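Local coordinates for protein telomeric DNA-binding factor trf1 (Schizosaccharomyces pombe, PDB 6K5S) that probably binds telomeric repeat DNA, its all-helical domain belonging to the telomere repeat binding factor family, at residues A[87-92]-A[96-101]; A[65-70]-A[106-111]; A[131-136]-A[191-196]; A[125-130]-A[213-218]. All blocks are in the same frame, centred on the assembly; numbering follows the deposited sequence.

Contact 1: A[87-92]-A[96-101]; sequences LAIFLA and GALQIG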
loop_
_atom_site.group_PDB
_atom_site.type_symbol
_atom_site.label_atom_id
_atom_site.label_comp_id
_atom_site.label_asym_id
_atom_site.label_seq_id
_atom_site.Cartn_x
_atom_site.Cartn_y
_atom_site.Cartn_z
ATOM N N LEU A 87 15.170 1.862 7.028
ATOM C CA LEU A 87 15.241 1.099 8.274
ATOM C C LEU A 87 14.366 -0.146 8.229
ATOM O O LEU A 87 14.782 -1.223 8.685
ATOM C CB LEU A 87 14.834 1.976 9.465
ATOM C CG LEU A 87 15.957 2.955 9.809
ATOM C CD1 LEU A 87 15.400 4.221 10.433
ATOM C CD2 LEU A 87 16.948 2.249 10.728
ATOM N N ALA A 88 13.144 -0.017 7.704
ATOM C CA ALA A 88 12.260 -1.175 7.638
ATOM C C ALA A 88 12.847 -2.236 6.722
ATOM O O ALA A 88 12.794 -3.436 7.032
ATOM C CB ALA A 88 10.863 -0.752 7.173
ATOM N N ILE A 89 13.428 -1.803 5.594
ATOM C CA ILE A 89 14.086 -2.726 4.662
ATOM C C ILE A 89 15.228 -3.459 5.353
ATOM O O ILE A 89 15.395 -4.669 5.190
ATOM C CB ILE A 89 14.591 -1.965 3.420
ATOM C CG1 ILE A 89 13.423 -1.554 2.522
ATOM C CG2 ILE A 89 15.569 -2.834 2.584
ATOM C CD1 ILE A 89 13.847 -0.514 1.460
ATOM N N PHE A 90 16.057 -2.725 6.106
ATOM C CA PHE A 90 17.207 -3.343 6.758
ATOM C C PHE A 90 16.759 -4.374 7.787
ATOM O O PHE A 90 17.294 -5.493 7.834
ATOM C CB PHE A 90 18.070 -2.272 7.415
ATOM C CG PHE A 90 19.451 -2.740 7.773
ATOM C CD1 PHE A 90 19.667 -3.478 8.932
ATOM C CD2 PHE A 90 20.540 -2.423 6.963
ATOM C CE1 PHE A 90 20.941 -3.903 9.273
ATOM C CE2 PHE A 90 21.819 -2.858 7.302
ATOM C CZ PHE A 90 22.013 -3.589 8.459
ATOM N N LEU A 91 15.753 -4.022 8.594
ATOM C CA LEU A 91 15.272 -4.926 9.630
ATOM C C LEU A 91 14.588 -6.143 9.021
ATOM O O LEU A 91 14.749 -7.266 9.519
ATOM C CB LEU A 91 14.336 -4.168 10.576
ATOM C CG LEU A 91 13.882 -4.869 11.855
ATOM C CD1 LEU A 91 15.090 -5.410 12.628
ATOM C CD2 LEU A 91 13.078 -3.905 12.702
ATOM N N ALA A 92 13.849 -5.948 7.925
ATOM C CA ALA A 92 13.211 -7.085 7.265
ATOM C C ALA A 92 14.250 -7.988 6.623
ATOM O O ALA A 92 14.117 -9.220 6.652
ATOM C CB ALA A 92 12.212 -6.605 6.218
ATOM N N GLY A 96 14.930 -11.891 7.488
ATOM C CA GLY A 96 14.691 -12.800 6.384
ATOM C C GLY A 96 13.451 -12.536 5.562
ATOM O O GLY A 96 13.213 -13.264 4.586
ATOM N N ALA A 97 12.664 -11.510 5.911
ATOM C CA ALA A 97 11.477 -11.167 5.131
ATOM C C ALA A 97 11.840 -10.591 3.766
ATOM O O ALA A 97 11.039 -10.660 2.831
ATOM C CB ALA A 97 10.614 -10.188 5.927
ATOM N N LEU A 98 13.025 -10.013 3.629
ATOM C CA LEU A 98 13.536 -9.561 2.349
ATOM C C LEU A 98 14.882 -10.225 2.127
ATOM O O LEU A 98 15.593 -10.527 3.089
ATOM C CB LEU A 98 13.702 -8.038 2.300
ATOM C CG LEU A 98 12.452 -7.153 2.305
ATOM C CD1 LEU A 98 12.847 -5.664 2.366
ATOM C CD2 LEU A 98 11.601 -7.458 1.069
ATOM N N GLN A 99 15.211 -10.429 0.851
ATOM C CA GLN A 99 16.419 -11.126 0.411
ATOM C C GLN A 99 17.456 -10.083 0.005
ATOM O O GLN A 99 17.576 -9.713 -1.165
ATOM C CB GLN A 99 16.105 -12.078 -0.741
ATOM C CG GLN A 99 15.372 -13.340 -0.292
ATOM C CD GLN A 99 16.093 -14.050 0.839
ATOM O OE1 GLN A 99 15.650 -14.017 1.992
ATOM N NE2 GLN A 99 17.217 -14.692 0.518
ATOM N N ILE A 100 18.226 -9.622 0.984
ATOM C CA ILE A 100 19.275 -8.639 0.758
ATOM C C ILE A 100 20.550 -9.178 1.395
ATOM O O ILE A 100 20.591 -9.437 2.600
ATOM C CB ILE A 100 18.887 -7.255 1.314
ATOM C CG1 ILE A 100 17.580 -6.814 0.645
ATOM C CG2 ILE A 100 19.997 -6.240 1.073
ATOM C CD1 ILE A 100 17.029 -5.475 1.096
ATOM N N GLY A 101 21.562 -9.392 0.576
ATOM C CA GLY A 101 22.756 -10.062 1.045
ATOM C C GLY A 101 23.560 -9.195 1.991
ATOM O O GLY A 101 23.403 -7.976 2.056
#

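Contact 2: A[65-70]-A[106-111]; sequences FIYSSA and NENFLE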
loop_
_atom_site.group_PDB
_atom_site.type_symbol
_atom_site.label_atom_id
_atom_site.label_comp_id
_atom_site.label_asym_id
_atom_site.label_seq_id
_atom_site.Cartn_x
_atom_site.Cartn_y
_atom_site.Cartn_z
ATOM N N PHE A 65 18.121 -0.644 -1.395
ATOM C CA PHE A 65 17.599 0.454 -0.594
ATOM C C PHE A 65 17.153 1.610 -1.485
ATOM O O PHE A 65 17.379 1.626 -2.706
ATOM C CB PHE A 65 18.646 0.940 0.426
ATOM C CG PHE A 65 18.958 -0.065 1.474
ATOM C CD1 PHE A 65 18.164 -0.160 2.611
ATOM C CD2 PHE A 65 20.025 -0.945 1.315
ATOM C CE1 PHE A 65 18.439 -1.116 3.582
ATOM C CE2 PHE A 65 20.308 -1.907 2.287
ATOM C CZ PHE A 65 19.523 -1.982 3.422
ATOM N N ILE A 66 16.502 2.581 -0.849
ATOM C CA ILE A 66 15.928 3.740 -1.530
ATOM C C ILE A 66 16.843 4.932 -1.335
ATOM O O ILE A 66 17.155 5.308 -0.192
ATOM C CB ILE A 66 14.529 4.060 -0.998
ATOM C CG1 ILE A 66 13.646 2.830 -1.093
ATOM C CG2 ILE A 66 13.904 5.260 -1.773
ATOM C CD1 ILE A 66 12.291 3.067 -0.519
ATOM N N TYR A 67 17.233 5.556 -2.443
ATOM C CA TYR A 67 18.162 6.678 -2.420
ATOM C C TYR A 67 17.368 7.911 -2.839
ATOM O O TYR A 67 17.088 8.099 -4.025
ATOM C CB TYR A 67 19.347 6.383 -3.324
ATOM C CG TYR A 67 20.032 5.072 -2.980
ATOM C CD1 TYR A 67 20.723 4.925 -1.790
ATOM C CD2 TYR A 67 19.974 3.982 -3.843
ATOM C CE1 TYR A 67 21.345 3.727 -1.462
ATOM C CE2 TYR A 67 20.597 2.776 -3.531
ATOM C CZ TYR A 67 21.287 2.656 -2.340
ATOM O OH TYR A 67 21.918 1.457 -2.028
ATOM N N SER A 68 16.958 8.716 -1.855
ATOM C CA SER A 68 15.952 9.740 -2.128
ATOM C C SER A 68 16.462 10.738 -3.155
ATOM O O SER A 68 15.721 11.144 -4.054
ATOM C CB SER A 68 15.516 10.445 -0.831
ATOM O OG SER A 68 16.605 10.957 -0.066
ATOM N N SER A 69 17.736 11.119 -3.057
ATOM C CA SER A 69 18.298 12.044 -4.033
ATOM C C SER A 69 18.257 11.455 -5.442
ATOM O O SER A 69 17.926 12.161 -6.408
ATOM C CB SER A 69 19.726 12.417 -3.630
ATOM O OG SER A 69 20.546 11.263 -3.571
ATOM N N ALA A 70 18.534 10.151 -5.572
ATOM C CA ALA A 70 18.605 9.529 -6.894
ATOM C C ALA A 70 17.253 9.489 -7.585
ATOM O O ALA A 70 17.199 9.441 -8.818
ATOM C CB ALA A 70 19.159 8.105 -6.802
ATOM N N ASN A 106 26.153 -4.272 4.532
ATOM C CA ASN A 106 27.372 -3.576 4.941
ATOM C C ASN A 106 27.597 -2.297 4.139
ATOM O O ASN A 106 27.903 -1.252 4.711
ATOM C CB ASN A 106 28.576 -4.496 4.803
ATOM C CG ASN A 106 29.862 -3.796 5.145
ATOM O OD1 ASN A 106 30.040 -3.330 6.264
ATOM N ND2 ASN A 106 30.748 -3.677 4.175
ATOM N N GLU A 107 27.467 -2.370 2.807
ATOM C CA GLU A 107 27.756 -1.213 1.958
ATOM C C GLU A 107 26.826 -0.041 2.254
ATOM O O GLU A 107 27.229 1.118 2.135
ATOM C CB GLU A 107 27.634 -1.610 0.482
ATOM C CG GLU A 107 27.805 -0.472 -0.508
ATOM C CD GLU A 107 28.039 -0.984 -1.927
ATOM O OE1 GLU A 107 27.039 -1.217 -2.644
ATOM O OE2 GLU A 107 29.215 -1.179 -2.306
ATOM N N ASN A 108 25.584 -0.326 2.622
ATOM C CA ASN A 108 24.553 0.675 2.846
ATOM C C ASN A 108 24.331 1.012 4.316
ATOM O O ASN A 108 23.454 1.827 4.605
ATOM C CB ASN A 108 23.230 0.198 2.236
ATOM C CG ASN A 108 23.268 0.177 0.703
ATOM O OD1 ASN A 108 23.019 1.196 0.055
ATOM N ND2 ASN A 108 23.548 -0.994 0.128
ATOM N N PHE A 109 25.095 0.406 5.241
ATOM C CA PHE A 109 24.791 0.555 6.667
ATOM C C PHE A 109 24.778 2.023 7.093
ATOM O O PHE A 109 23.845 2.479 7.753
ATOM C CB PHE A 109 25.790 -0.229 7.515
ATOM C CG PHE A 109 25.545 -0.103 9.000
ATOM C CD1 PHE A 109 24.670 -0.958 9.645
ATOM C CD2 PHE A 109 26.161 0.895 9.732
ATOM C CE1 PHE A 109 24.431 -0.825 11.015
ATOM C CE2 PHE A 109 25.941 1.016 11.088
ATOM C CZ PHE A 109 25.070 0.166 11.725
ATOM N N LEU A 110 25.818 2.777 6.738
ATOM C CA LEU A 110 25.869 4.167 7.178
ATOM C C LEU A 110 24.774 5.014 6.534
ATOM O O LEU A 110 24.263 5.943 7.163
ATOM C CB LEU A 110 27.251 4.754 6.888
ATOM C CG LEU A 110 28.377 4.144 7.738
ATOM C CD1 LEU A 110 29.736 4.686 7.312
ATOM C CD2 LEU A 110 28.143 4.352 9.231
ATOM N N GLU A 111 24.397 4.721 5.290
ATOM C CA GLU A 111 23.319 5.476 4.666
ATOM C C GLU A 111 21.979 5.185 5.339
ATOM O O GLU A 111 21.115 6.063 5.422
ATOM C CB GLU A 111 23.262 5.157 3.173
ATOM C CG GLU A 111 22.135 5.856 2.448
ATOM C CD GLU A 111 22.367 7.348 2.337
ATOM O OE1 GLU A 111 23.510 7.763 2.042
ATOM O OE2 GLU A 111 21.408 8.108 2.564
HETATM O O HOH W 1 24.396 -0.796 -2.507
#

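Contact 3: A[131-136]-A[191-196]; sequences LKTQAY and ERLANF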
loop_
_atom_site.group_PDB
_atom_site.type_symbol
_atom_site.label_atom_id
_atom_site.label_comp_id
_atom_site.label_asym_id
_atom_site.label_seq_id
_atom_site.Cartn_x
_atom_site.Cartn_y
_atom_site.Cartn_z
ATOM N N LEU A 131 27.711 -5.948 12.604
ATOM C CA LEU A 131 27.213 -6.295 11.275
ATOM C C LEU A 131 28.333 -6.870 10.416
ATOM O O LEU A 131 28.160 -7.910 9.772
ATOM C CB LEU A 131 26.597 -5.070 10.586
ATOM C CG LEU A 131 26.149 -5.371 9.144
ATOM C CD1 LEU A 131 25.024 -6.413 9.114
ATOM C CD2 LEU A 131 25.661 -4.081 8.493
ATOM N N LYS A 132 29.479 -6.187 10.368
ATOM C CA LYS A 132 30.598 -6.679 9.569
ATOM C C LYS A 132 31.022 -8.069 10.039
ATOM O O LYS A 132 31.329 -8.942 9.222
ATOM C CB LYS A 132 31.775 -5.697 9.642
ATOM C CG LYS A 132 31.477 -4.311 9.003
ATOM C CD LYS A 132 32.598 -3.305 9.331
ATOM C CE LYS A 132 32.467 -1.974 8.532
ATOM N NZ LYS A 132 32.482 -2.239 7.067
ATOM N N THR A 133 30.971 -8.306 11.346
ATOM C CA THR A 133 31.339 -9.616 11.880
ATOM C C THR A 133 30.385 -10.702 11.389
ATOM O O THR A 133 30.823 -11.783 10.985
ATOM C CB THR A 133 31.365 -9.583 13.411
ATOM O OG1 THR A 133 32.289 -8.573 13.834
ATOM C CG2 THR A 133 31.835 -10.955 13.949
ATOM N N GLN A 134 29.077 -10.428 11.404
ATOM C CA GLN A 134 28.126 -11.396 10.862
ATOM C C GLN A 134 28.281 -11.557 9.353
ATOM O O GLN A 134 28.121 -12.667 8.829
ATOM C CB GLN A 134 26.682 -11.002 11.206
ATOM C CG GLN A 134 26.354 -11.038 12.725
ATOM C CD GLN A 134 26.705 -12.382 13.379
ATOM O OE1 GLN A 134 26.372 -13.439 12.846
ATOM N NE2 GLN A 134 27.362 -12.333 14.533
ATOM N N ALA A 135 28.558 -10.468 8.625
ATOM C CA ALA A 135 28.806 -10.632 7.191
ATOM C C ALA A 135 30.002 -11.547 6.953
ATOM O O ALA A 135 29.980 -12.388 6.049
ATOM C CB ALA A 135 29.028 -9.278 6.517
ATOM N N TYR A 136 31.063 -11.377 7.750
ATOM C CA TYR A 136 32.232 -12.228 7.623
ATOM C C TYR A 136 31.874 -13.686 7.894
ATOM O O TYR A 136 32.243 -14.578 7.122
ATOM C CB TYR A 136 33.345 -11.738 8.569
ATOM C CG TYR A 136 34.516 -12.698 8.685
ATOM C CD1 TYR A 136 35.387 -12.892 7.606
ATOM C CD2 TYR A 136 34.752 -13.417 9.865
ATOM C CE1 TYR A 136 36.468 -13.777 7.695
ATOM C CE2 TYR A 136 35.819 -14.311 9.964
ATOM C CZ TYR A 136 36.689 -14.471 8.868
ATOM O OH TYR A 136 37.761 -15.335 8.939
ATOM N N GLU A 191 41.535 -8.262 13.446
ATOM C CA GLU A 191 42.633 -9.116 13.883
ATOM C C GLU A 191 42.112 -10.318 14.660
ATOM O O GLU A 191 42.518 -11.458 14.402
ATOM C CB GLU A 191 43.615 -8.302 14.731
ATOM C CG GLU A 191 44.529 -9.145 15.630
ATOM C CD GLU A 191 45.822 -8.423 15.984
ATOM O OE1 GLU A 191 45.851 -7.176 15.868
ATOM O OE2 GLU A 191 46.805 -9.098 16.372
ATOM N N ARG A 192 41.211 -10.090 15.623
ATOM C CA ARG A 192 40.639 -11.216 16.357
ATOM C C ARG A 192 39.981 -12.209 15.409
ATOM O O ARG A 192 40.111 -13.429 15.581
ATOM C CB ARG A 192 39.634 -10.723 17.399
ATOM C CG ARG A 192 38.720 -11.830 17.907
ATOM C CD ARG A 192 38.164 -11.544 19.283
ATOM N NE ARG A 192 39.100 -11.950 20.322
ATOM C CZ ARG A 192 39.939 -11.113 20.915
ATOM N NH1 ARG A 192 40.764 -11.552 21.851
ATOM N NH2 ARG A 192 39.945 -9.831 20.562
ATOM N N LEU A 193 39.293 -11.706 14.383
ATOM C CA LEU A 193 38.607 -12.604 13.466
ATOM C C LEU A 193 39.604 -13.389 12.622
ATOM O O LEU A 193 39.411 -14.588 12.384
ATOM C CB LEU A 193 37.641 -11.807 12.579
ATOM C CG LEU A 193 36.364 -11.326 13.280
ATOM C CD1 LEU A 193 35.562 -10.445 12.347
ATOM C CD2 LEU A 193 35.498 -12.464 13.807
ATOM N N ALA A 194 40.680 -12.734 12.168
ATOM C CA ALA A 194 41.616 -13.410 11.277
ATOM C C ALA A 194 42.402 -14.485 12.023
ATOM O O ALA A 194 42.629 -15.576 11.491
ATOM C CB ALA A 194 42.560 -12.394 10.635
ATOM N N ASN A 195 42.793 -14.202 13.258
ATOM C CA ASN A 195 43.607 -15.098 14.076
ATOM C C ASN A 195 42.798 -16.091 14.904
ATOM O O ASN A 195 43.399 -16.896 15.624
ATOM C CB ASN A 195 44.490 -14.282 15.019
ATOM C CG ASN A 195 45.423 -13.357 14.279
ATOM O OD1 ASN A 195 45.585 -12.192 14.646
ATOM N ND2 ASN A 195 46.037 -13.869 13.227
ATOM N N PHE A 196 41.467 -16.061 14.834
ATOM C CA PHE A 196 40.678 -16.987 15.635
ATOM C C PHE A 196 40.774 -18.403 15.087
ATOM O O PHE A 196 40.854 -18.625 13.880
ATOM C CB PHE A 196 39.206 -16.590 15.687
ATOM C CG PHE A 196 38.415 -17.386 16.695
ATOM C CD1 PHE A 196 38.351 -16.976 18.015
ATOM C CD2 PHE A 196 37.769 -18.557 16.329
ATOM C CE1 PHE A 196 37.636 -17.699 18.949
ATOM C CE2 PHE A 196 37.056 -19.285 17.259
ATOM C CZ PHE A 196 36.988 -18.857 18.570
#

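Contact 4: A[125-130]-A[213-218]; sequences GTLYME and SEIACY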
loop_
_atom_site.group_PDB
_atom_site.type_symbol
_atom_site.label_atom_id
_atom_site.label_comp_id
_atom_site.label_asym_id
_atom_site.label_seq_id
_atom_site.Cartn_x
_atom_site.Cartn_y
_atom_site.Cartn_z
ATOM N N GLY A 125 28.479 2.883 15.606
ATOM C CA GLY A 125 29.755 2.256 15.327
ATOM C C GLY A 125 29.821 0.829 15.829
ATOM O O GLY A 125 30.295 -0.068 15.123
ATOM N N THR A 126 29.366 0.601 17.066
ATOM C CA THR A 126 29.336 -0.760 17.597
ATOM C C THR A 126 28.452 -1.661 16.748
ATOM O O THR A 126 28.816 -2.810 16.452
ATOM C CB THR A 126 28.845 -0.751 19.046
ATOM O OG1 THR A 126 29.803 -0.075 19.860
ATOM C CG2 THR A 126 28.657 -2.181 19.558
ATOM N N LEU A 127 27.287 -1.160 16.345
ATOM C CA LEU A 127 26.410 -1.928 15.468
ATOM C C LEU A 127 27.075 -2.220 14.119
ATOM O O LEU A 127 26.937 -3.322 13.585
ATOM C CB LEU A 127 25.103 -1.175 15.266
ATOM C CG LEU A 127 23.856 -1.965 14.918
ATOM C CD1 LEU A 127 23.667 -3.156 15.882
ATOM C CD2 LEU A 127 22.658 -1.005 14.952
ATOM N N TYR A 128 27.764 -1.226 13.546
ATOM C CA TYR A 128 28.523 -1.418 12.312
ATOM C C TYR A 128 29.495 -2.592 12.440
ATOM O O TYR A 128 29.575 -3.457 11.556
ATOM C CB TYR A 128 29.292 -0.137 12.011
ATOM C CG TYR A 128 29.675 0.134 10.581
ATOM C CD1 TYR A 128 29.083 -0.547 9.525
ATOM C CD2 TYR A 128 30.628 1.089 10.288
ATOM C CE1 TYR A 128 29.444 -0.272 8.220
ATOM C CE2 TYR A 128 30.983 1.370 8.982
ATOM C CZ TYR A 128 30.388 0.689 7.959
ATOM O OH TYR A 128 30.732 0.973 6.660
ATOM N N MET A 129 30.277 -2.604 13.525
ATOM C CA MET A 129 31.288 -3.635 13.718
ATOM C C MET A 129 30.669 -5.021 13.806
ATOM O O MET A 129 31.228 -5.990 13.264
ATOM C CB MET A 129 32.101 -3.340 14.983
ATOM C CG MET A 129 33.139 -4.405 15.351
ATOM S SD MET A 129 33.962 -4.036 16.948
ATOM C CE MET A 129 32.620 -4.139 18.100
ATOM N N GLU A 130 29.555 -5.153 14.542
ATOM C CA GLU A 130 28.905 -6.454 14.669
ATOM C C GLU A 130 28.271 -6.888 13.353
ATOM O O GLU A 130 28.239 -8.082 13.034
ATOM C CB GLU A 130 27.841 -6.423 15.779
ATOM C CG GLU A 130 28.379 -6.174 17.211
ATOM C CD GLU A 130 29.402 -7.212 17.693
ATOM O OE1 GLU A 130 29.436 -8.350 17.172
ATOM O OE2 GLU A 130 30.188 -6.889 18.615
ATOM N N SER A 213 19.281 -9.344 18.459
ATOM C CA SER A 213 18.821 -8.578 19.611
ATOM C C SER A 213 19.485 -7.206 19.661
ATOM O O SER A 213 18.840 -6.210 20.006
ATOM C CB SER A 213 19.087 -9.362 20.895
ATOM O OG SER A 213 18.114 -9.056 21.879
ATOM N N GLU A 214 20.763 -7.126 19.287
ATOM C CA GLU A 214 21.425 -5.829 19.240
ATOM C C GLU A 214 20.722 -4.888 18.268
ATOM O O GLU A 214 20.465 -3.724 18.591
ATOM C CB GLU A 214 22.895 -5.983 18.838
ATOM C CG GLU A 214 23.751 -6.872 19.731
ATOM C CD GLU A 214 24.135 -6.216 21.037
ATOM O OE1 GLU A 214 24.089 -4.968 21.111
ATOM O OE2 GLU A 214 24.488 -6.953 21.990
ATOM N N ILE A 215 20.425 -5.367 17.055
ATOM C CA ILE A 215 19.993 -4.447 16.008
ATOM C C ILE A 215 18.553 -4.015 16.235
ATOM O O ILE A 215 18.202 -2.846 16.029
ATOM C CB ILE A 215 20.197 -5.067 14.610
ATOM C CG1 ILE A 215 20.044 -3.995 13.531
ATOM C CG2 ILE A 215 19.202 -6.182 14.339
ATOM C CD1 ILE A 215 21.214 -3.065 13.454
ATOM N N ALA A 216 17.697 -4.931 16.688
ATOM C CA ALA A 216 16.300 -4.567 16.900
ATOM C C ALA A 216 16.180 -3.542 18.016
ATOM O O ALA A 216 15.499 -2.521 17.862
ATOM C CB ALA A 216 15.466 -5.807 17.207
ATOM N N CYS A 217 16.875 -3.785 19.133
ATOM C CA CYS A 217 16.907 -2.830 20.236
ATOM C C CYS A 217 17.355 -1.449 19.773
ATOM O O CYS A 217 16.722 -0.442 20.106
ATOM C CB CYS A 217 17.821 -3.341 21.343
ATOM S SG CYS A 217 17.121 -4.734 22.255
ATOM N N TYR A 218 18.445 -1.377 19.002
ATOM C CA TYR A 218 18.841 -0.077 18.466
ATOM C C TYR A 218 17.718 0.531 17.645
ATOM O O TYR A 218 17.361 1.698 17.824
ATOM C CB TYR A 218 20.106 -0.175 17.607
ATOM C CG TYR A 218 20.466 1.152 16.970
ATOM C CD1 TYR A 218 19.831 1.592 15.816
ATOM C CD2 TYR A 218 21.443 1.970 17.522
ATOM C CE1 TYR A 218 20.141 2.810 15.240
ATOM C CE2 TYR A 218 21.764 3.190 16.943
ATOM C CZ TYR A 218 21.109 3.602 15.807
ATOM O OH TYR A 218 21.416 4.814 15.219
#

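Contact 1: A[87-92]-A[96-101]
A92 and A97 meet where helix 76-94 of this all-helical TRF-family domain ends in a Schellman motif, which turns the chain toward helix 102-113. G96 sits at the break with a positive phi; a side chain there would collide with the carbonyl oxygen before it, which explains the glycine. The two residues after it, A97 and L98, each give A92 O a weak hydrogen bond. A97 N lies 2.8 Å from A92 O, but its N-H is bent to 123°; L98 N is better aligned at 157° yet more distant, 3.3 Å from A92 O.

The tight part lies one turn back along the helix. I89 CG2 is pressed to 3.4 Å from I100 CD1, closer than usual carbon contact, the two side chains crossing at about a right angle. Next to this, L98 lies back against the helix: a chi1 of -69° carries CD1 to 3.9 Å from I89 CA while CG stays 4.0 Å from A92 CB. F65 and F53 pack on I89 from outside the two segments; I89 and L98 are buried, while I100 is only partly so.

The loose side is the turn. G96 is exposed and A97 partly so, although F46 of helix 41-60 touches A97 and R54 NH2 bonds to A97 O. All that A97 offers the helix in side-chain packing is a single methyl, its CB 3.9 Å from A92 CB.

Contact 2: A[65-70]-A[106-111]
N108 meets F65 and Y67 where, in this all-helical TRF-family domain, the loop between helices 41-60 and 76-94 docks on helix 102-113, an α-helix kinked in this part: the N atoms of L110 and E111 make no bond to the turn before. Along the helix, E107 comes first and takes part only through water. Its OE1 accepts a bond from a water 2.7 Å away; the same water accepts from N108 ND2 at 2.8 Å and donates weakly to Y67 OH.

N108 follows and carries the contact. With CG anti to the carbonyl carbon (chi1 -69°), the amide leans out to the loop. OD1 accepts the hydroxyl of Y67, approaching in the plane of the ring; the modelled Y67 OH to N108 OD1 distance of 2.4 Å is shorter than such a bond normally is, and its exact length is doubtful. The ring and amide planes are 28° apart. ND2 also bonds to H104 O, one turn earlier in the same helix, and this bond and the one to the water probably orient the buried amide. F65 passes N108 in the opposite direction, its CD2 3.5 Å from N108 CG, with ring and amide planes 42° apart. L105 and V112 of the same helix also touch F65, joining it to the hydrophobic core.

Last comes E111, whose CB is directed at the loop but whose part is slight. Y67 is also covered by its own loop, the carbonyl carbon F65 C standing 4.2 Å above one ring face, toward the rim.

Contact 3: A[131-136]-A[191-196]
L193 pushes its isobutyl group from helix 177-195 against T133 and Y136, residues one turn apart on helix 122-141, and these three side chains carry the contact. L193 loses the most surface. Its first torsion, -74°, extends the fork toward the neighbouring helix, where both methyls touch both partners: CD1 and CD2 each lie 4.0 to 4.1 Å from T133 CG2 and from Y136 CD2.

Y136 comes next. It runs past L193 in the opposite direction, so that the leucine lies alongside it and meets its CD2 and CE2 atoms, with L193 CB 4.1 Å from Y136 CE2. The hydroxyl of Y136 ends 3.9 Å from L193 O and makes no bond there; its partner is Q199 OE1. The NE2 of Q199 in turn binds L193 O, so one amide ties the tyrosine to the end of helix 177-195. With an alanine in place of Y136, L193 would probably lose the ring carbons packed on its methyls, and Q199 OE1 the hydroxyl it holds.

T133 gives its methyl to the leucine. Its OG1 is turned to polar partners instead, bonding to M129 O and to R189 NH1. F155 and L202 also touch L193, and I150, L151 and L154 of helix 147-154 pack on Y136. This is apolar helix-helix packing with a polar link through Q199, joining helices 122-141 and 177-195 toward one end of the all-helical TRF-family domain.

Contact 4: A[125-130]-A[213-218]
L127 places CG anti to its backbone N (chi1 -154°), beside its carbonyl carbon, and thereby sends both methyls across to helix 208-222. I215 and Y218 answer with the same kind of first torsion; in I215 this puts CG2 in the crowded position between N and the carbonyl carbon.

CD2 of L127 lies over one face of the Y218 ring, 4.1 Å from the centroid and 29° off the normal, a CH-pi contact nearest to the root of the ring: L127 CD2 is 3.7 Å from Y218 CG. The other methyl, L127 CD1, settles 3.9 Å from I215 CA and 4.2 Å from E214 CB. Where I215 CD1 runs into the leucine the modelled positions are too close, so the detail there is doubtful, and the exact placing of L127 CD2 shares that doubt.

Around this leucine two helices of the TRF-family bundle run antiparallel but splayed, their directions 148° apart and the axes of the two short segments 10.6 Å from each other at closest. An alanine at L127 would probably open a gap between them and leave the Y218 ring without the methyl on that face. F109 also touches L127, and Q124 NE2 holds Y218 OH.

At the more open edge, the CB atoms of E130 and E214 both point toward the other helix. Their like charges each have a cation: E130 OE2 pairs with R189 and E214 OE2 with K210, the two OE2 atoms staying 6.6 Å apart.

In the fold
Helix 76-94 carries contact 1, helix 102-113 contact 2, and helix 122-141 contacts 3 and 4. Contacts 1 and 2 share a core: I89 CG2 is 3.5 Å from F65 CE1, and F90 on the next position also touches F65. F90 continues outward, its CZ 3.7 Å from L131 CD2 of contact 3. Contact 2 reaches contact 4 through F109, whose CD2 lies 3.3 Å from Y128 CD1, and contact 3 through N106 OD1, 2.8 Å from K132 NZ, a probable hydrogen bond. Contacts 3 and 4 occupy successive turns of their helix, their centres about 15 Å apart, and bring helices 177-195 and 208-222 onto it. The second chain of the assembly touches none of these segments.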